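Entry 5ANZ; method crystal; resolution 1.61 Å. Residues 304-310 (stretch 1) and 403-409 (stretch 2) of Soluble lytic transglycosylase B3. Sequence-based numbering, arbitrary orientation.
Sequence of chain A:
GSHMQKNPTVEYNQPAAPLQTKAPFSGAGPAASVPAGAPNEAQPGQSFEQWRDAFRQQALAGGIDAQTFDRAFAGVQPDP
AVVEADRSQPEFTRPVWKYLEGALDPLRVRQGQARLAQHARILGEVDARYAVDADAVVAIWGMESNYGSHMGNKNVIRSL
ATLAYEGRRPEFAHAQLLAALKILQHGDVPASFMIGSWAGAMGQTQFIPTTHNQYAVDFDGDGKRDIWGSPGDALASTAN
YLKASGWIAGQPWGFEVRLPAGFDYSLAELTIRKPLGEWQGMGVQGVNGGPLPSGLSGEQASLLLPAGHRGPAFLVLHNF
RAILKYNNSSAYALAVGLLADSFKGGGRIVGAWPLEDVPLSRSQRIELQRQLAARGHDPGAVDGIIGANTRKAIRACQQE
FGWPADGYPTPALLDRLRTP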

ATOM      1  N   LEU A 304     -16.295  -1.615   2.298  1.00 24.25           N
ATOM      2  CA  LEU A 304     -15.201  -2.571   2.373  1.00 22.81           C
ATOM      3  C   LEU A 304     -15.505  -3.719   3.348  1.00 26.50           C
ATOM      4  O   LEU A 304     -15.859  -3.482   4.507  1.00 26.84           O
ATOM      5  CB  LEU A 304     -13.921  -1.850   2.793  1.00 23.18           C
ATOM      6  CG  LEU A 304     -12.621  -2.633   2.947  1.00 25.53           C
ATOM      7  CD1 LEU A 304     -12.071  -3.088   1.605  1.00 28.42           C
ATOM      8  CD2 LEU A 304     -11.614  -1.758   3.672  1.00 27.80           C
ATOM      9  N   LEU A 305     -15.376  -4.953   2.865  1.00 25.42           N
ATOM     10  CA  LEU A 305     -15.564  -6.148   3.692  1.00 26.57           C
ATOM     11  C   LEU A 305     -14.309  -7.021   3.663  1.00 29.15           C
ATOM     12  O   LEU A 305     -14.248  -7.977   2.888  1.00 34.63           O
ATOM     13  CB  LEU A 305     -16.749  -6.984   3.202  1.00 30.19           C
ATOM     14  CG  LEU A 305     -18.187  -6.506   3.375  1.00 34.68           C
ATOM     15  CD1 LEU A 305     -19.130  -7.415   2.600  1.00 35.89           C
ATOM     16  CD2 LEU A 305     -18.552  -6.501   4.848  1.00 29.99           C
ATOM     17  N   PRO A 306     -13.318  -6.712   4.509  1.00 29.86           N
ATOM     18  CA  PRO A 306     -12.010  -7.371   4.378  1.00 27.97           C
ATOM     19  C   PRO A 306     -12.043  -8.895   4.581  1.00 33.69           C
ATOM     20  O   PRO A 306     -11.151  -9.582   4.078  1.00 31.29           O
ATOM     21  CB  PRO A 306     -11.156  -6.696   5.461  1.00 28.53           C
ATOM     22  CG  PRO A 306     -12.115  -6.013   6.375  1.00 35.17           C
ATOM     23  CD  PRO A 306     -13.346  -5.704   5.581  1.00 28.82           C
ATOM     24  N   ALA A 307     -13.052  -9.418   5.278  1.00 25.44           N
ATOM     25  CA  ALA A 307     -13.176 -10.868   5.443  1.00 26.97           C
ATOM     26  C   ALA A 307     -14.571 -11.380   5.099  1.00 28.63           C
ATOM     27  O   ALA A 307     -15.052 -12.339   5.706  1.00 34.47           O
ATOM     28  CB  ALA A 307     -12.809 -11.264   6.866  1.00 28.73           C
ATOM     29  N   GLY A 308     -15.225 -10.756   4.124  1.00 29.86           N
ATOM     30  CA  GLY A 308     -16.518 -11.231   3.665  1.00 30.62           C
ATOM     31  C   GLY A 308     -17.671 -10.874   4.592  1.00 30.81           C
ATOM     32  O   GLY A 308     -17.479 -10.123   5.564  1.00 28.83           O
ATOM     33  N   HIS A 309     -18.852 -11.425   4.300  1.00 29.69           N
ATOM     34  CA  HIS A 309     -20.082 -11.009   4.974  1.00 32.32           C
ATOM     35  C   HIS A 309     -20.129 -11.339   6.465  1.00 32.42           C
ATOM     36  O   HIS A 309     -20.900 -10.727   7.202  1.00 33.68           O
ATOM     37  CB  HIS A 309     -21.312 -11.606   4.281  1.00 30.48           C
ATOM     38  CG  HIS A 309     -21.582 -13.043   4.607  1.00 30.89           C
ATOM     39  ND1 HIS A 309     -20.925 -14.082   3.981  1.00 37.12           N
ATOM     40  CD2 HIS A 309     -22.473 -13.615   5.451  1.00 32.49           C
ATOM     41  CE1 HIS A 309     -21.385 -15.233   4.443  1.00 37.96           C
ATOM     42  NE2 HIS A 309     -22.330 -14.979   5.331  1.00 38.66           N
ATOM     43  N   ARG A 310     -19.319 -12.287   6.916  1.00 30.41           N
ATOM     44  CA  ARG A 310     -19.337 -12.641   8.330  1.00 35.98           C
ATOM     45  C   ARG A 310     -18.398 -11.774   9.161  1.00 35.92           C
ATOM     46  O   ARG A 310     -18.400 -11.861  10.389  1.00 36.55           O
ATOM     47  CB  ARG A 310     -18.978 -14.116   8.523  1.00 30.35           C
ATOM     48  CG  ARG A 310     -19.919 -15.077   7.844  1.00 32.42           C
ATOM     49  CD  ARG A 310     -19.586 -16.513   8.226  1.00 40.69           C
ATOM     50  NE  ARG A 310     -20.398 -17.462   7.472  1.00 46.38           N
ATOM     51  CZ  ARG A 310     -21.602 -17.874   7.848  1.00 55.52           C
ATOM     52  NH1 ARG A 310     -22.129 -17.431   8.981  1.00 62.02           N
ATOM     53  NH2 ARG A 310     -22.277 -18.733   7.097  1.00 57.76           N
ATOM     54  N   TRP A 403     -25.638 -18.610  -1.616  1.00 43.14           N
ATOM     55  CA  TRP A 403     -24.822 -17.988  -0.580  1.00 35.16           C
ATOM     56  C   TRP A 403     -24.838 -16.470  -0.709  1.00 44.10           C
ATOM     57  O   TRP A 403     -25.095 -15.944  -1.787  1.00 36.83           O
ATOM     58  CB  TRP A 403     -23.377 -18.470  -0.664  1.00 35.70           C
ATOM     59  CG  TRP A 403     -23.152 -19.940  -0.465  1.00 35.59           C
ATOM     60  CD1 TRP A 403     -24.092 -20.907  -0.269  1.00 43.18           C
ATOM     61  CD2 TRP A 403     -21.885 -20.599  -0.436  1.00 38.10           C
ATOM     62  NE1 TRP A 403     -23.485 -22.134  -0.124  1.00 43.02           N
ATOM     63  CE2 TRP A 403     -22.128 -21.969  -0.222  1.00 40.15           C
ATOM     64  CE3 TRP A 403     -20.563 -20.161  -0.574  1.00 41.72           C
ATOM     65  CZ2 TRP A 403     -21.101 -22.906  -0.142  1.00 44.52           C
ATOM     66  CZ3 TRP A 403     -19.543 -21.094  -0.491  1.00 45.56           C
ATOM     67  CH2 TRP A 403     -19.818 -22.451  -0.278  1.00 42.46           C
ATOM     68  N   PRO A 404     -24.542 -15.759   0.385  1.00 37.88           N
ATOM     69  CA  PRO A 404     -24.383 -14.308   0.256  1.00 37.24           C
ATOM     70  C   PRO A 404     -23.298 -13.984  -0.768  1.00 33.95           C
ATOM     71  O   PRO A 404     -22.233 -14.604  -0.748  1.00 42.80           O
ATOM     72  CB  PRO A 404     -23.979 -13.870   1.668  1.00 42.83           C
ATOM     73  CG  PRO A 404     -24.504 -14.951   2.560  1.00 36.72           C
ATOM     74  CD  PRO A 404     -24.330 -16.215   1.767  1.00 44.54           C
ATOM     75  N   ALA A 405     -23.572 -13.033  -1.655  1.00 32.94           N
ATOM     76  CA  ALA A 405     -22.660 -12.746  -2.759  1.00 31.81           C
ATOM     77  C   ALA A 405     -21.649 -11.657  -2.408  1.00 40.93           C
ATOM     78  O   ALA A 405     -21.706 -10.552  -2.951  1.00 36.71           O
ATOM     79  CB  ALA A 405     -23.461 -12.347  -3.999  1.00 39.85           C
ATOM     80  N   ASP A 406     -20.719 -11.961  -1.505  1.00 35.18           N
ATOM     81  CA  ASP A 406     -19.774 -10.943  -1.054  1.00 34.31           C
ATOM     82  C   ASP A 406     -18.491 -10.904  -1.896  1.00 30.86           C
ATOM     83  O   ASP A 406     -17.648 -10.024  -1.710  1.00 35.03           O
ATOM     84  CB  ASP A 406     -19.429 -11.141   0.433  1.00 34.70           C
ATOM     85  CG  ASP A 406     -18.828 -12.513   0.736  1.00 36.95           C
ATOM     86  OD1 ASP A 406     -18.430 -13.237  -0.206  1.00 35.08           O
ATOM     87  OD2 ASP A 406     -18.740 -12.862   1.941  1.00 35.54           O
ATOM     88  N   GLY A 407     -18.347 -11.848  -2.818  1.00 33.41           N
ATOM     89  CA  GLY A 407     -17.170 -11.882  -3.669  1.00 30.52           C
ATOM     90  C   GLY A 407     -15.903 -12.289  -2.947  1.00 34.77           C
ATOM     91  O   GLY A 407     -14.808 -12.186  -3.496  1.00 35.45           O
ATOM     92  N   TYR A 408     -16.050 -12.756  -1.714  1.00 32.59           N
ATOM     93  CA  TYR A 408     -14.906 -13.177  -0.913  1.00 31.68           C
ATOM     94  C   TYR A 408     -14.787 -14.700  -0.922  1.00 33.14           C
ATOM     95  O   TYR A 408     -15.618 -15.394  -0.337  1.00 32.02           O
ATOM     96  CB  TYR A 408     -15.044 -12.651   0.519  1.00 32.54           C
ATOM     97  CG  TYR A 408     -13.861 -12.959   1.403  1.00 35.05           C
ATOM     98  CD1 TYR A 408     -12.690 -12.217   1.308  1.00 40.16           C
ATOM     99  CD2 TYR A 408     -13.919 -13.985   2.338  1.00 34.31           C
ATOM    100  CE1 TYR A 408     -11.606 -12.494   2.115  1.00 40.19           C
ATOM    101  CE2 TYR A 408     -12.839 -14.270   3.148  1.00 36.11           C
ATOM    102  CZ  TYR A 408     -11.686 -13.520   3.033  1.00 38.52           C
ATOM    103  OH  TYR A 408     -10.606 -13.795   3.833  1.00 43.91           O
ATOM    104  N   PRO A 409     -13.761 -15.228  -1.604  1.00 33.54           N
ATOM    105  CA  PRO A 409     -13.630 -16.679  -1.749  1.00 38.57           C
ATOM    106  C   PRO A 409     -12.985 -17.329  -0.531  1.00 39.66           C
ATOM    107  O   PRO A 409     -12.083 -16.748   0.071  1.00 41.71           O
ATOM    108  CB  PRO A 409     -12.725 -16.814  -2.973  1.00 37.16           C
ATOM    109  CG  PRO A 409     -11.780 -15.654  -2.813  1.00 32.09           C
ATOM    110  CD  PRO A 409     -12.651 -14.517  -2.269  1.00 31.97           C
TER

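Three residues, Tyr 408, His 309 and Asp 406, account for more than half of the surface that these two irregular segments bury against each other, about 315 Å² counting both sides. Asp 406 supplies the polar center of the contact. Its CA-to-CB bond points toward the other segment, and OD2 accepts two hydrogen bonds from a single residue: one from the backbone, His 309 N to Asp 406 OD2 at 2.8 Å, and a longer one from the ring, His 309 ND1 to Asp 406 OD2 at 3.2 Å. Both have N-H...O angles of 156°, so neither is badly bent. A carboxylate suits this position because one oxygen can take two donors while the other remains free for different work. Asp 406 OD1 accepts a hydrogen bond from Tyr 408 N at 2.9 Å and is also bonded elsewhere in the structure.

His 309 can reach OD2 twice because its chi1 of 78° (p) brings ND1 round to the same oxygen that its own backbone N engages. The carboxylate oxygen lies at the edge of the imidazole, near the ring plane, as a hydrogen bond to a ring nitrogen requires. That leaves the faces available for packing, and Pro 404 covers one of them: its CG stands 3.6 Å from the centroid of the His 309 ring, only 14° off the ring normal, in a CH-pi contact. A flat aromatic ring with a polar edge serves both partners at once, and the compact proline ring offers it a C-H surface.

Tyr 408 covers the most area, and it does so by laying its ring against backbone. Ala 307 CA sits 4.0 Å from the centroid of the Tyr 408 ring, 16° off the normal, a second CH-pi contact; Gly 308 N lies over the same face. Pro 306 O comes within 3.5 Å of Tyr 408 CE1. The hydroxyl is hydrogen-bonded elsewhere in the structure, so the ring can pack here with its polar end satisfied.

Gly 308 lets the segments come this close. Gly 308 CA is 3.3 Å from Asp 406 OD2 and 3.8 Å from Tyr 408 CB, and a CB placed ideally on Gly 308 would fall 2.8 Å from Asp 406 OD2, a clash. Its phi of 77° favors glycine independently. Within its own loop, Gly 308 N donates to Leu 305 O at 3.2 Å, closing a turn just before His 309.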